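Local coordinates for omega-class glutathione S-transferase (Bombyx mori, PDB 3WD6), which binds glutathione and probably acts as an omega-class glutathione transferase, with a likely glutathione-dependent dehydroascorbate reductase activity, at residues N13-H16 against G20-L23; T44-N49 against A178-W183. One frame throughout, in Å; residues are numbered along the deposited sequence.

Contact 1: N13-H16 against G20-L23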
# COMPACT_ATOMS: atom_id res chain seq x y z
N ASN A 13 -4.30 -7.79 12.65
CA ASN A 13 -4.63 -6.76 13.63
C ASN A 13 -4.15 -7.04 15.06
O ASN A 13 -4.83 -6.70 16.02
CB ASN A 13 -6.15 -6.51 13.63
CG ASN A 13 -6.67 -6.10 12.27
OD1 ASN A 13 -6.19 -5.13 11.67
ND2 ASN A 13 -7.66 -6.82 11.77
N THR A 14 -2.99 -7.67 15.18
CA THR A 14 -2.33 -7.79 16.48
C THR A 14 -1.93 -6.39 16.94
O THR A 14 -1.76 -5.49 16.12
CB THR A 14 -1.08 -8.72 16.40
OG1 THR A 14 -0.15 -8.21 15.43
CG2 THR A 14 -1.49 -10.14 15.98
N LYS A 15 -1.78 -6.18 18.26
CA LYS A 15 -1.49 -4.85 18.80
C LYS A 15 -0.25 -4.22 18.16
O LYS A 15 0.72 -4.92 17.87
CB LYS A 15 -1.35 -4.90 20.33
CG LYS A 15 -1.04 -3.54 20.98
CD LYS A 15 0.31 -3.59 21.72
CE LYS A 15 0.21 -3.08 23.17
NZ LYS A 15 0.85 -1.73 23.35
N HIS A 16 -0.30 -2.92 17.90
CA HIS A 16 0.88 -2.20 17.44
C HIS A 16 1.82 -2.00 18.62
O HIS A 16 1.43 -1.50 19.67
CB HIS A 16 0.49 -0.85 16.85
CG HIS A 16 -0.23 -0.95 15.54
ND1 HIS A 16 -1.45 -1.56 15.40
CD2 HIS A 16 0.11 -0.52 14.30
CE1 HIS A 16 -1.84 -1.50 14.14
NE2 HIS A 16 -0.91 -0.87 13.45
N GLY A 20 9.08 -0.02 24.85
CA GLY A 20 8.82 -0.78 26.06
C GLY A 20 8.20 -2.14 25.78
O GLY A 20 8.20 -3.04 26.63
N ASP A 21 7.65 -2.29 24.58
CA ASP A 21 7.13 -3.57 24.16
C ASP A 21 8.28 -4.52 23.86
O ASP A 21 9.32 -4.10 23.33
CB ASP A 21 6.22 -3.40 22.95
CG ASP A 21 4.83 -2.91 23.32
OD1 ASP A 21 4.32 -3.32 24.40
OD2 ASP A 21 4.25 -2.12 22.55
N PRO A 22 8.12 -5.80 24.20
CA PRO A 22 9.15 -6.79 23.89
C PRO A 22 9.13 -7.18 22.39
O PRO A 22 8.06 -7.19 21.76
CB PRO A 22 8.75 -8.01 24.74
CG PRO A 22 7.54 -7.59 25.56
CD PRO A 22 6.95 -6.40 24.86
N LEU A 23 10.31 -7.48 21.85
CA LEU A 23 10.47 -7.99 20.49
C LEU A 23 10.17 -9.49 20.43
O LEU A 23 10.93 -10.29 20.99
CB LEU A 23 11.92 -7.76 20.05
CG LEU A 23 12.43 -8.31 18.72
CD1 LEU A 23 11.44 -7.99 17.62
CD2 LEU A 23 13.83 -7.77 18.36
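Lys15 and Asp21 reach for each other from opposite directions and meet as a long salt bridge, NZ of Lys15 lying 3.5 Å from OD2 of Asp21. The second carboxylate oxygen is farther off, with Asp21 OD1 4.0 Å from Lys15 NZ, so the ammonium sits nearer one end of the carboxylate. The position of OD2 is doubtful, and so is the exact length of the bridge. Lys15 starts out with CG anti to the backbone N (chi1 180°), which sends the chain toward Asp21; chi2, chi3 and chi4 then bend it before NZ reaches the carboxylate. In Asp21, CG stands anti to the carbonyl carbon (chi1 -79°), which sets the carboxylate beside the backbone N with OD2 foremost to the lysine. With a lysine in place of Asp21, the ammonium of Lys15 would probably lose its mate and face a second positive charge. The CB of His16 points away from 20-23; its ND1 is hydrogen-bonded to Glu247 and its NE2 to the backbone N of Arg36, and the ring of Tyr246 lies nearly parallel to its own. The carbonyl of Asp21 is held by Trp68 NE1. The pair bridges the two ends of a short surface loop around strand 16-17, at the outer margin of the sheet in the thioredoxin-like N-terminal domain of glutathione transferases.

Contact 2: T44-N49 against A178-W183. With EDO (1,2-ethanediol), chain H.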
# COMPACT_ATOMS: atom_id res chain seq x y z
N THR A 44 3.62 -4.72 0.64
CA THR A 44 4.26 -5.98 1.02
C THR A 44 3.20 -7.04 1.35
O THR A 44 3.30 -8.18 0.91
CB THR A 44 5.24 -5.76 2.19
OG1 THR A 44 6.24 -4.80 1.81
CG2 THR A 44 5.90 -7.08 2.59
N ILE A 45 2.17 -6.65 2.12
CA ILE A 45 1.02 -7.53 2.39
C ILE A 45 0.34 -8.05 1.11
O ILE A 45 0.06 -9.26 0.98
CB ILE A 45 -0.07 -6.78 3.20
CG1 ILE A 45 0.52 -6.10 4.44
CG2 ILE A 45 -1.22 -7.71 3.54
CD1 ILE A 45 1.15 -7.07 5.42
N LEU A 46 0.04 -7.14 0.18
CA LEU A 46 -0.63 -7.53 -1.05
C LEU A 46 0.20 -8.59 -1.76
O LEU A 46 -0.32 -9.64 -2.15
CB LEU A 46 -0.82 -6.32 -1.99
CG LEU A 46 -1.77 -5.24 -1.48
CD1 LEU A 46 -1.77 -4.06 -2.42
CD2 LEU A 46 -3.19 -5.80 -1.27
N ALA A 47 1.48 -8.31 -1.93
CA ALA A 47 2.37 -9.22 -2.62
C ALA A 47 2.33 -10.58 -1.93
O ALA A 47 2.08 -11.62 -2.58
CB ALA A 47 3.80 -8.65 -2.69
N LEU A 48 2.56 -10.58 -0.62
CA LEU A 48 2.56 -11.83 0.14
C LEU A 48 1.22 -12.56 -0.00
O LEU A 48 1.19 -13.79 -0.17
CB LEU A 48 2.88 -11.58 1.60
CG LEU A 48 4.29 -11.10 1.91
CD1 LEU A 48 4.33 -10.56 3.32
CD2 LEU A 48 5.29 -12.22 1.76
N ASN A 49 0.11 -11.81 0.07
CA ASN A 49 -1.21 -12.44 -0.12
C ASN A 49 -1.36 -13.07 -1.49
O ASN A 49 -1.73 -14.23 -1.61
CB ASN A 49 -2.34 -11.43 0.09
CG ASN A 49 -2.48 -10.99 1.54
OD1 ASN A 49 -1.75 -11.46 2.43
ND2 ASN A 49 -3.43 -10.09 1.79
N ALA A 178 2.37 -3.85 -10.93
CA ALA A 178 1.90 -2.50 -11.23
C ALA A 178 0.57 -2.26 -10.49
O ALA A 178 0.39 -1.24 -9.81
CB ALA A 178 1.74 -2.32 -12.73
N ASP A 179 -0.36 -3.21 -10.62
CA ASP A 179 -1.62 -3.08 -9.93
C ASP A 179 -1.42 -3.01 -8.42
O ASP A 179 -1.87 -2.06 -7.77
CB ASP A 179 -2.55 -4.23 -10.27
CG ASP A 179 -2.77 -4.38 -11.77
OD1 ASP A 179 -3.57 -3.59 -12.34
OD2 ASP A 179 -2.14 -5.31 -12.35
N TYR A 180 -0.76 -4.01 -7.86
CA TYR A 180 -0.64 -4.09 -6.40
C TYR A 180 0.14 -2.93 -5.82
O TYR A 180 -0.16 -2.48 -4.70
CB TYR A 180 -0.00 -5.41 -5.96
CG TYR A 180 -0.93 -6.60 -6.08
CD1 TYR A 180 -2.27 -6.51 -5.66
CD2 TYR A 180 -0.49 -7.80 -6.65
CE1 TYR A 180 -3.13 -7.61 -5.78
CE2 TYR A 180 -1.34 -8.89 -6.77
CZ TYR A 180 -2.67 -8.79 -6.34
OH TYR A 180 -3.51 -9.88 -6.44
N MET A 181 1.15 -2.44 -6.55
CA MET A 181 2.06 -1.45 -5.97
C MET A 181 1.45 -0.04 -5.96
O MET A 181 1.91 0.84 -5.22
CB MET A 181 3.44 -1.46 -6.66
CG MET A 181 4.23 -2.75 -6.46
SD MET A 181 4.50 -3.17 -4.72
CE MET A 181 3.16 -4.34 -4.42
N ILE A 182 0.40 0.16 -6.75
CA ILE A 182 -0.30 1.44 -6.70
C ILE A 182 -1.61 1.31 -5.94
O ILE A 182 -2.19 2.31 -5.49
CB ILE A 182 -0.53 2.04 -8.13
CG1 ILE A 182 -1.62 1.29 -8.89
CG2 ILE A 182 0.78 2.03 -8.93
CD1 ILE A 182 -1.76 1.73 -10.37
N TRP A 183 -2.08 0.07 -5.77
CA TRP A 183 -3.40 -0.15 -5.19
C TRP A 183 -3.70 0.62 -3.88
O TRP A 183 -4.80 1.14 -3.70
CB TRP A 183 -3.68 -1.65 -4.97
CG TRP A 183 -4.92 -1.79 -4.15
CD1 TRP A 183 -5.01 -2.18 -2.83
CD2 TRP A 183 -6.24 -1.44 -4.55
NE1 TRP A 183 -6.32 -2.13 -2.41
CE2 TRP A 183 -7.09 -1.67 -3.44
CE3 TRP A 183 -6.79 -0.98 -5.75
CZ2 TRP A 183 -8.47 -1.44 -3.50
CZ3 TRP A 183 -8.16 -0.75 -5.81
CH2 TRP A 183 -8.99 -0.98 -4.68
C1 EDO H . -1.77 -15.55 2.24
O1 EDO H . -0.36 -15.35 1.98
C2 EDO H . -2.15 -15.02 3.63
O2 EDO H . -3.49 -14.49 3.65
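The Tyr180 ring and the Trp183 indole both receive Leu46, one side chain of helix 39-51 serving two aromatic groups of helix 177-189. Leu46 CB comes obliquely to the tyrosine ring, 4.0 Å from Tyr180 CD1. At the indole it is the methyl that touches: CD1 of Leu46 lies at the edge, near the ring plane, 3.8 Å from Trp183 CD1, and the two side chains cross at about a right angle. Residues of helix 206-216, Ile212, Met215 and Leu216, also pack on Trp183, while Gln42 touches it from helix 39-51. Leu46 has CG anti to its carbonyl carbon (chi1 -66°) and CD1 extended beyond it (chi2 175°), which carries that methyl up to the backbone of the other helix, with Leu46 CD1 3.2 Å from the carbonyl O of Tyr180. The polar ends are served by other residues: Tyr180 OH by Asp218, Trp183 NE1 by Glu187. At the next turn of the helix, Asn49 bonds through OD1 to Tyr55 OH and through ND2 to the carbonyl of Ala220, and a 1,2-ethanediol, probably from the crystallisation liquor, lies with O1 3.1 Å from Leu48 O. Within 44-49 and 178-183 the nearest CA atoms are those of Leu46 and Tyr180, 6.4 Å apart. The chemistry is thus aliphatic on aromatic, with one methyl against a backbone carbonyl: a buried apolar seam joins the N-terminal and C-terminal domains, with the aromatic polar atoms directed to partners outside it.

Overall arrangement
From the N terminus, the chain first runs through 13-16 into the short strand 16-17; after three intervening residues it reaches 20-23, and the side-chain bridge of contact 1 closes a small loop at the rim of the sheet. Only after strand 31-34 does it enter helix 39-51, where contact 2 opens; 128 residues later, after the rest of the N-terminal domain and much of the helical one, helix 177-189 closes it. The two are in series, neither nested nor crossed, with centres 24 Å apart. Contact 1 is local and partly buried, within the thioredoxin-like domain; contact 2 is buried near the middle of the chain and ties that domain to the C-terminal helices.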